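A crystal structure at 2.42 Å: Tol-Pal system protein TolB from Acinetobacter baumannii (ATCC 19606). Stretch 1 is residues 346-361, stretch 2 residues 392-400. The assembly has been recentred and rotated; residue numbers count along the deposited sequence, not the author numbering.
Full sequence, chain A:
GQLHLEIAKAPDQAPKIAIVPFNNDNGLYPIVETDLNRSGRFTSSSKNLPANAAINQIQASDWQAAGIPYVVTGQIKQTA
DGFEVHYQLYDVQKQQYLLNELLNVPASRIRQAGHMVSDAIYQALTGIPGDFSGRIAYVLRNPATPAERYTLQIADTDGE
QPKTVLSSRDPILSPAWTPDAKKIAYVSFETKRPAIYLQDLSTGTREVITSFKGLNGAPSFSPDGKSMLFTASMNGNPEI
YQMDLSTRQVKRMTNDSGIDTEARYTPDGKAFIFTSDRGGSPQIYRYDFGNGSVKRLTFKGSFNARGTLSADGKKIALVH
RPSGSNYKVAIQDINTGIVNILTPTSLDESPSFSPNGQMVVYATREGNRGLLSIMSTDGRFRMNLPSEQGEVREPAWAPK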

# COMPACT_ATOMS: atom_id res chain seq x y z
N SER A 346 13.87 3.15 -9.96
CA SER A 346 14.46 4.35 -10.54
C SER A 346 14.46 5.54 -9.59
O SER A 346 15.05 6.57 -9.92
N LEU A 347 13.82 5.42 -8.42
CA LEU A 347 13.64 6.55 -7.52
C LEU A 347 14.11 6.18 -6.12
O LEU A 347 13.72 5.13 -5.59
N ASP A 348 14.93 7.04 -5.53
CA ASP A 348 15.33 6.91 -4.13
C ASP A 348 14.18 7.43 -3.27
O ASP A 348 14.19 8.56 -2.78
N GLU A 349 13.17 6.59 -3.11
CA GLU A 349 11.91 6.98 -2.49
C GLU A 349 11.38 5.83 -1.64
O GLU A 349 11.60 4.66 -1.96
N SER A 350 10.67 6.18 -0.58
CA SER A 350 10.22 5.18 0.38
C SER A 350 9.17 4.26 -0.23
O SER A 350 8.24 4.74 -0.89
N PRO A 351 9.28 2.95 -0.04
CA PRO A 351 8.19 2.04 -0.40
C PRO A 351 7.13 2.05 0.71
O PRO A 351 7.24 2.77 1.70
N SER A 352 6.10 1.23 0.52
CA SER A 352 5.02 1.16 1.49
C SER A 352 4.44 -0.24 1.51
O SER A 352 4.06 -0.78 0.47
N PHE A 353 4.39 -0.83 2.71
CA PHE A 353 3.86 -2.17 2.88
C PHE A 353 2.34 -2.17 2.83
O PHE A 353 1.68 -1.23 3.28
N SER A 354 1.78 -3.24 2.27
CA SER A 354 0.35 -3.45 2.37
C SER A 354 -0.00 -3.96 3.77
O SER A 354 0.84 -4.55 4.45
N PRO A 355 -1.24 -3.72 4.23
CA PRO A 355 -1.61 -4.14 5.59
C PRO A 355 -1.32 -5.60 5.91
O PRO A 355 -0.99 -5.92 7.06
N ASN A 356 -1.43 -6.51 4.93
CA ASN A 356 -1.16 -7.92 5.18
C ASN A 356 0.32 -8.27 5.06
O ASN A 356 0.69 -9.42 5.32
N GLY A 357 1.16 -7.32 4.66
CA GLY A 357 2.58 -7.58 4.53
C GLY A 357 2.97 -8.47 3.37
O GLY A 357 4.14 -8.84 3.26
N GLN A 358 2.02 -8.82 2.50
CA GLN A 358 2.32 -9.64 1.34
C GLN A 358 2.63 -8.82 0.10
O GLN A 358 3.22 -9.34 -0.85
N MET A 359 2.24 -7.54 0.08
CA MET A 359 2.46 -6.66 -1.05
C MET A 359 3.28 -5.45 -0.62
O MET A 359 3.43 -5.17 0.57
N VAL A 360 3.82 -4.75 -1.61
CA VAL A 360 4.56 -3.51 -1.36
C VAL A 360 4.41 -2.62 -2.59
O VAL A 360 4.50 -3.09 -3.73
N VAL A 361 4.16 -1.34 -2.35
CA VAL A 361 4.01 -0.36 -3.42
C VAL A 361 5.19 0.60 -3.37
O VAL A 361 5.72 0.92 -2.30
N VAL A 392 3.96 9.47 -10.93
CA VAL A 392 3.33 9.17 -9.65
C VAL A 392 4.44 8.95 -8.63
O VAL A 392 5.38 8.19 -8.88
N ARG A 393 4.33 9.62 -7.48
CA ARG A 393 5.39 9.61 -6.49
C ARG A 393 4.81 9.43 -5.09
O ARG A 393 3.65 9.76 -4.83
N GLU A 394 5.66 8.91 -4.20
CA GLU A 394 5.43 8.83 -2.76
C GLU A 394 4.11 8.14 -2.42
O GLU A 394 3.20 8.78 -1.87
N PRO A 395 3.97 6.85 -2.70
CA PRO A 395 2.74 6.14 -2.31
C PRO A 395 2.73 5.81 -0.83
O PRO A 395 3.77 5.72 -0.17
N ALA A 396 1.52 5.63 -0.30
CA ALA A 396 1.34 5.28 1.10
C ALA A 396 0.10 4.41 1.22
O ALA A 396 -1.02 4.92 1.10
N TRP A 397 0.29 3.12 1.45
CA TRP A 397 -0.82 2.20 1.60
C TRP A 397 -1.53 2.44 2.93
O TRP A 397 -0.89 2.46 3.99
N ALA A 398 -2.84 2.63 2.88
CA ALA A 398 -3.60 2.87 4.09
C ALA A 398 -3.58 1.64 4.99
O ALA A 398 -3.75 0.51 4.51
N PRO A 399 -3.37 1.81 6.29
CA PRO A 399 -3.28 0.66 7.20
C PRO A 399 -4.65 0.08 7.50
O PRO A 399 -5.69 0.57 7.04
N LYS A 400 -4.65 -0.98 8.29
CA LYS A 400 -5.88 -1.65 8.70
C LYS A 400 -6.02 -1.62 10.22
O LYS A 400 -5.10 -1.23 10.94
OXT LYS A 400 -7.06 -1.99 10.77

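The contact between residues 346-361 and 392-400 of TolB illustrates a common way of closing a mostly apolar interface: a tryptophan laid against a neighbouring hairpin, with a buried carboxylate anchoring the far end. No backbone-to-backbone hydrogen bond links the two stretches; side chains make the connection, burying 751 Å² in all.

Trp397 gives up the most area, 139 Å². Its CA-to-CB bond points toward the first stretch, and chi1 of -148°, between wells, with chi2 of -49° places the indole against Ser354 and Pro355, the first two residues of the type I turn that runs to Gly357. One face is covered at two points. Ser354 CB lies 3.4 Å from the centroid of the six-membered ring of Trp397, almost exactly on the ring normal, while Pro355 CD sits 3.7 Å from the centroid of the five-membered ring, so both make CH-pi contacts. Aliphatic neighbours approach obliquely: Met359 CB is 3.8 Å from Trp397 CH2, although the end of this m, m, t side chain leads away, and Val361 CG1 is 3.9 Å from Trp397 CE3. The same Val361 methyl, on a p rotamer, reaches Pro395 CB at 3.8 Å and so joins the two inward-pointing residues of the second strand. Pro355 extends the packing beyond the indole, its CG lying 3.6 Å from CD of the poorly ordered Lys400.

Serines fix the frame. The t rotamer of Ser352 presents OG to the backbone, where it accepts a hydrogen bond from Trp397 N at 3.0 Å. Ser354, in the p rotamer, turns its hydroxyl back into its own stretch: OG donates to Asn356 OD1 at 2.6 Å and accepts from Met359 N at 3.0 Å. Asn356 OD1 also accepts from Gln358 N at 2.8 Å, so the turn that carries Ser354 and Pro355 is braced by its own side chains.

At the other end, Glu349 is buried and points inward, with chi1 and chi2 both t. Its carboxylate engages both a charged side chain and a main-chain amide. Glu349 OE1 forms a salt bridge with Arg393 NH2 at 2.5 Å, near the plane of the guanidinium; Arg393 NE adds weak hydrogen bonds to both Glu349 oxygens, and Glu349 OE2 also accepts a very short one, 2.4 Å, from Glu394 N. Arg393 starts sideways, but three successive m torsions bring its end nearer. Leu347, an m, t rotamer pointing toward the second stretch, places CD1 over one guanidinium face, 3.5 Å from Arg393 NE, so the charged group is met by carboxylate at its edge and hydrocarbon over a face.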

# COMPACT_ATOMS: atom_id res chain seq x y z
CB SER A 346 13.72 4.74 -11.83
OG SER A 346 13.68 3.65 -12.74
CB LEU A 347 12.18 7.00 -7.49
CG LEU A 347 11.61 7.47 -8.83
CD1 LEU A 347 10.12 7.72 -8.71
CD2 LEU A 347 12.34 8.72 -9.31
CB ASP A 348 16.63 7.65 -3.87
CG ASP A 348 17.05 7.62 -2.41
OD1 ASP A 348 16.85 6.57 -1.76
OD2 ASP A 348 17.59 8.63 -1.92
CB GLU A 349 10.89 7.40 -3.55
CG GLU A 349 9.66 8.12 -3.01
CD GLU A 349 9.08 9.09 -4.02
OE1 GLU A 349 9.68 10.17 -4.23
OE2 GLU A 349 8.04 8.77 -4.62
CB SER A 350 9.66 5.86 1.63
OG SER A 350 9.83 5.05 2.77
CB PRO A 351 8.88 0.68 -0.52
CG PRO A 351 10.32 0.89 -0.11
CD PRO A 351 10.44 2.24 0.52
CB SER A 352 3.92 2.18 1.16
OG SER A 352 3.14 2.49 2.30
CB PHE A 353 4.31 -2.75 4.22
CG PHE A 353 5.53 -3.64 4.12
CD1 PHE A 353 5.49 -4.81 3.40
CD2 PHE A 353 6.70 -3.29 4.77
CE1 PHE A 353 6.60 -5.63 3.31
CE2 PHE A 353 7.82 -4.10 4.69
CZ PHE A 353 7.77 -5.27 3.96
CB SER A 354 -0.12 -4.45 1.32
OG SER A 354 0.38 -5.75 1.58
CB PRO A 355 -3.11 -3.84 5.65
CG PRO A 355 -3.32 -2.75 4.67
CD PRO A 355 -2.26 -2.86 3.61
CB ASN A 356 -1.99 -8.80 4.24
CG ASN A 356 -1.67 -8.58 2.77
OD1 ASN A 356 -0.66 -7.98 2.41
ND2 ASN A 356 -2.56 -9.06 1.91
CB GLN A 358 1.15 -10.59 1.04
CG GLN A 358 0.74 -11.45 2.22
CD GLN A 358 1.93 -12.14 2.88
OE1 GLN A 358 2.19 -11.93 4.07
NE2 GLN A 358 2.64 -12.96 2.12
CB MET A 359 1.13 -6.19 -1.66
CG MET A 359 0.35 -7.25 -2.42
SD MET A 359 1.15 -7.75 -3.95
CE MET A 359 0.08 -9.09 -4.47
CB VAL A 360 6.04 -3.79 -1.03
CG1 VAL A 360 6.70 -4.60 -2.14
CG2 VAL A 360 6.80 -2.49 -0.80
CB VAL A 361 2.67 0.40 -3.32
CG1 VAL A 361 2.61 1.25 -2.06
CG2 VAL A 361 2.42 1.24 -4.57
CB VAL A 392 2.42 7.93 -9.74
CG1 VAL A 392 1.26 8.06 -8.77
CG2 VAL A 392 1.92 7.75 -11.17
CB ARG A 393 6.22 10.90 -6.54
CG ARG A 393 6.66 11.32 -7.93
CD ARG A 393 7.93 10.61 -8.34
NE ARG A 393 8.91 10.61 -7.26
CZ ARG A 393 10.01 11.36 -7.25
NH1 ARG A 393 10.30 12.16 -8.26
NH2 ARG A 393 10.83 11.29 -6.21
CB GLU A 394 5.47 10.23 -2.15
CG GLU A 394 6.86 10.66 -1.70
CD GLU A 394 6.97 12.16 -1.50
OE1 GLU A 394 6.22 12.91 -2.17
OE2 GLU A 394 7.81 12.59 -0.69
CB PRO A 395 2.79 4.87 -3.16
CG PRO A 395 4.24 4.61 -3.34
CD PRO A 395 4.91 5.96 -3.41
CB ALA A 396 1.23 6.52 1.98
CB TRP A 397 -0.33 0.75 1.52
CG TRP A 397 -1.31 -0.21 0.93
CD1 TRP A 397 -2.63 -0.35 1.26
CD2 TRP A 397 -1.06 -1.18 -0.10
NE1 TRP A 397 -3.21 -1.34 0.50
CE2 TRP A 397 -2.26 -1.86 -0.34
CE3 TRP A 397 0.08 -1.52 -0.84
CZ2 TRP A 397 -2.37 -2.88 -1.29
CZ3 TRP A 397 -0.03 -2.53 -1.79
CH2 TRP A 397 -1.24 -3.19 -2.00
CB ALA A 398 -5.05 3.25 3.76
CB PRO A 399 -2.64 1.28 8.45
CG PRO A 399 -3.14 2.68 8.44
CD PRO A 399 -3.17 3.09 6.99
CB LYS A 400 -5.92 -3.09 8.19
CG LYS A 400 -7.00 -3.35 7.15
CD LYS A 400 -6.74 -2.57 5.88
CE LYS A 400 -7.73 -2.95 4.79
NZ LYS A 400 -7.98 -4.42 4.76